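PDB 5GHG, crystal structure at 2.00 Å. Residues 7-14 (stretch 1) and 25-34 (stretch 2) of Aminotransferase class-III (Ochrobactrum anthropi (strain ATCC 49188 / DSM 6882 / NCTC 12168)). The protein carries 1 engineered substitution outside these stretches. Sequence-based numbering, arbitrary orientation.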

# COMPACT_ATOMS: atom_id res chain seq x y z
N SER B 7 -12.94 7.84 25.95
CA SER B 7 -11.68 8.52 25.70
C SER B 7 -11.05 8.02 24.39
O SER B 7 -11.37 6.92 23.90
CB SER B 7 -10.70 8.28 26.83
OG SER B 7 -10.22 6.96 26.80
N LEU B 8 -10.16 8.83 23.83
CA LEU B 8 -9.46 8.43 22.63
C LEU B 8 -8.68 7.13 22.84
O LEU B 8 -8.68 6.25 21.97
CB LEU B 8 -8.50 9.55 22.17
CG LEU B 8 -9.12 10.81 21.54
CD1 LEU B 8 -8.12 11.95 21.53
CD2 LEU B 8 -9.61 10.53 20.14
N GLU B 9 -8.02 7.00 23.99
CA GLU B 9 -7.22 5.81 24.26
C GLU B 9 -8.11 4.55 24.33
O GLU B 9 -7.77 3.51 23.76
CB GLU B 9 -6.43 5.98 25.56
CG GLU B 9 -5.32 7.06 25.52
CD GLU B 9 -5.85 8.51 25.70
OE1 GLU B 9 -7.06 8.71 25.95
OE2 GLU B 9 -5.06 9.45 25.56
N ALA B 10 -9.24 4.64 25.02
CA ALA B 10 -10.13 3.51 25.15
C ALA B 10 -10.74 3.11 23.81
O ALA B 10 -10.88 1.92 23.52
CB ALA B 10 -11.24 3.82 26.16
N ARG B 11 -11.11 4.08 22.98
CA ARG B 11 -11.69 3.76 21.69
C ARG B 11 -10.65 3.15 20.75
O ARG B 11 -10.97 2.25 19.98
CB ARG B 11 -12.35 4.99 21.08
CG ARG B 11 -13.62 5.39 21.84
CD ARG B 11 -14.43 6.43 21.07
NE ARG B 11 -13.77 7.71 21.09
CZ ARG B 11 -13.45 8.43 20.02
NH1 ARG B 11 -13.74 8.00 18.82
NH2 ARG B 11 -12.85 9.59 20.18
N ASP B 12 -9.41 3.64 20.81
CA ASP B 12 -8.34 3.01 20.04
C ASP B 12 -8.18 1.54 20.44
O ASP B 12 -8.08 0.65 19.58
CB ASP B 12 -7.03 3.77 20.26
CG ASP B 12 -5.90 3.27 19.35
OD1 ASP B 12 -5.18 2.35 19.77
OD2 ASP B 12 -5.76 3.78 18.20
N ILE B 13 -8.17 1.25 21.75
CA ILE B 13 -8.06 -0.12 22.21
C ILE B 13 -9.20 -0.97 21.66
O ILE B 13 -9.00 -2.12 21.24
CB ILE B 13 -8.05 -0.17 23.75
CG1 ILE B 13 -6.71 0.35 24.30
CG2 ILE B 13 -8.40 -1.58 24.25
CD1 ILE B 13 -6.81 0.78 25.76
N ARG B 14 -10.41 -0.43 21.65
CA ARG B 14 -11.58 -1.21 21.28
C ARG B 14 -11.60 -1.54 19.79
O ARG B 14 -12.02 -2.64 19.40
CB ARG B 14 -12.85 -0.46 21.69
CG ARG B 14 -14.10 -1.31 21.83
CD ARG B 14 -15.20 -0.46 22.49
NE ARG B 14 -14.68 0.23 23.64
CZ ARG B 14 -14.92 1.50 23.97
NH1 ARG B 14 -15.73 2.26 23.25
NH2 ARG B 14 -14.36 2.00 25.07
N ARG B 25 -0.53 -6.20 24.66
CA ARG B 25 -0.00 -5.09 25.43
C ARG B 25 -0.77 -3.79 25.13
O ARG B 25 -1.01 -2.98 26.04
CB ARG B 25 1.48 -4.92 25.16
CG ARG B 25 2.16 -4.00 26.13
CD ARG B 25 3.66 -4.32 26.26
NE ARG B 25 4.38 -3.10 26.57
CZ ARG B 25 5.22 -2.50 25.74
NH1 ARG B 25 5.49 -3.04 24.55
NH2 ARG B 25 5.82 -1.37 26.09
N LEU B 26 -1.15 -3.57 23.87
CA LEU B 26 -1.95 -2.40 23.55
C LEU B 26 -3.26 -2.39 24.33
O LEU B 26 -3.66 -1.36 24.87
CB LEU B 26 -2.23 -2.32 22.04
CG LEU B 26 -3.04 -1.03 21.83
CD1 LEU B 26 -2.13 0.17 21.51
CD2 LEU B 26 -4.12 -1.21 20.86
N GLU B 27 -3.93 -3.54 24.41
CA GLU B 27 -5.17 -3.60 25.20
C GLU B 27 -4.95 -3.26 26.66
O GLU B 27 -5.84 -2.68 27.29
CB GLU B 27 -5.84 -4.97 25.07
CG GLU B 27 -6.32 -5.26 23.67
CD GLU B 27 -7.13 -6.55 23.60
OE1 GLU B 27 -7.04 -7.37 24.54
OE2 GLU B 27 -7.86 -6.74 22.61
N ALA B 28 -3.79 -3.58 27.21
CA ALA B 28 -3.56 -3.26 28.63
C ALA B 28 -3.11 -1.82 28.83
O ALA B 28 -3.45 -1.20 29.83
CB ALA B 28 -2.52 -4.22 29.23
N GLU B 29 -2.31 -1.28 27.91
CA GLU B 29 -1.69 0.03 28.10
C GLU B 29 -2.33 1.15 27.28
O GLU B 29 -2.26 2.29 27.69
CB GLU B 29 -0.20 -0.03 27.77
CG GLU B 29 0.56 -1.01 28.67
CD GLU B 29 1.97 -1.29 28.18
OE1 GLU B 29 2.59 -2.25 28.69
OE2 GLU B 29 2.43 -0.57 27.26
N GLY B 30 -2.96 0.84 26.15
CA GLY B 30 -3.46 1.86 25.27
C GLY B 30 -2.31 2.56 24.54
O GLY B 30 -1.14 2.34 24.85
N PRO B 31 -2.64 3.39 23.55
CA PRO B 31 -1.61 4.09 22.79
C PRO B 31 -1.24 5.42 23.46
O PRO B 31 -1.94 5.90 24.36
CB PRO B 31 -2.32 4.37 21.45
CG PRO B 31 -3.73 4.63 21.88
CD PRO B 31 -3.99 3.70 23.06
N LEU B 32 -0.14 6.00 23.00
CA LEU B 32 0.12 7.42 23.18
C LEU B 32 -0.47 8.15 21.97
O LEU B 32 -0.07 7.88 20.83
CB LEU B 32 1.62 7.70 23.28
CG LEU B 32 1.97 9.18 23.43
CD1 LEU B 32 1.50 9.72 24.75
CD2 LEU B 32 3.46 9.42 23.28
N VAL B 33 -1.40 9.08 22.20
CA VAL B 33 -2.14 9.72 21.11
C VAL B 33 -1.51 11.08 20.82
O VAL B 33 -1.40 11.92 21.73
CB VAL B 33 -3.63 9.84 21.45
CG1 VAL B 33 -4.41 10.36 20.26
CG2 VAL B 33 -4.19 8.47 21.90
N ILE B 34 -1.10 11.30 19.58
CA ILE B 34 -0.47 12.56 19.17
C ILE B 34 -1.55 13.48 18.59
O ILE B 34 -2.40 13.03 17.82
CB ILE B 34 0.65 12.33 18.15
CG1 ILE B 34 1.69 11.39 18.76
CG2 ILE B 34 1.26 13.64 17.71
CD1 ILE B 34 2.34 11.93 20.02
O HOH W 1 -2.31 9.42 24.99
O HOH W 2 -9.92 -4.84 22.14

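No direct hydrogen bond joins these two stretches; the polar links run through two waters. One donates to Glu-9 OE2 (2.8 Å) and accepts from Val-33 N (3.0 Å), tying a helix side chain to the backbone of the strand. The other donates to both Ile-13 O (3.0 Å) and Glu-27 OE2 (2.8 Å), linking the two helices, which run nearly antiparallel (156°) with axes 9.1 Å apart.

Between these bridges the packing is tight. Ile-13, with the most covered surface, starts sideways, but its m,t rotamer brings its end inward: CG1 lies 3.5 Å from Leu-26 O, and CD1 3.6 Å from Gly-30 CA. Gly-30 is the first residue to leave helical geometry, and its positive phi (73°) by itself favours glycine. A CB here would also point toward Ile-13, only 3.3 Å from its CD1, while crowding Pro-31 CD.

Pro-31 then turns its ring toward the first helix, CG resting 3.4 Å from Asp-12 OD1. That carboxylate is buried, yet its oxygens find hydrogen bonds outside this contact. Farther along, Leu-8 CD1 meets Val-33 CG1 at 4.2 Å, an apolar contact between the first turn of the helix and the strand. Ser-7, just before Leu-8, caps the helix without touching the second stretch, its OG accepting from Ala-10 N at 3.1 Å.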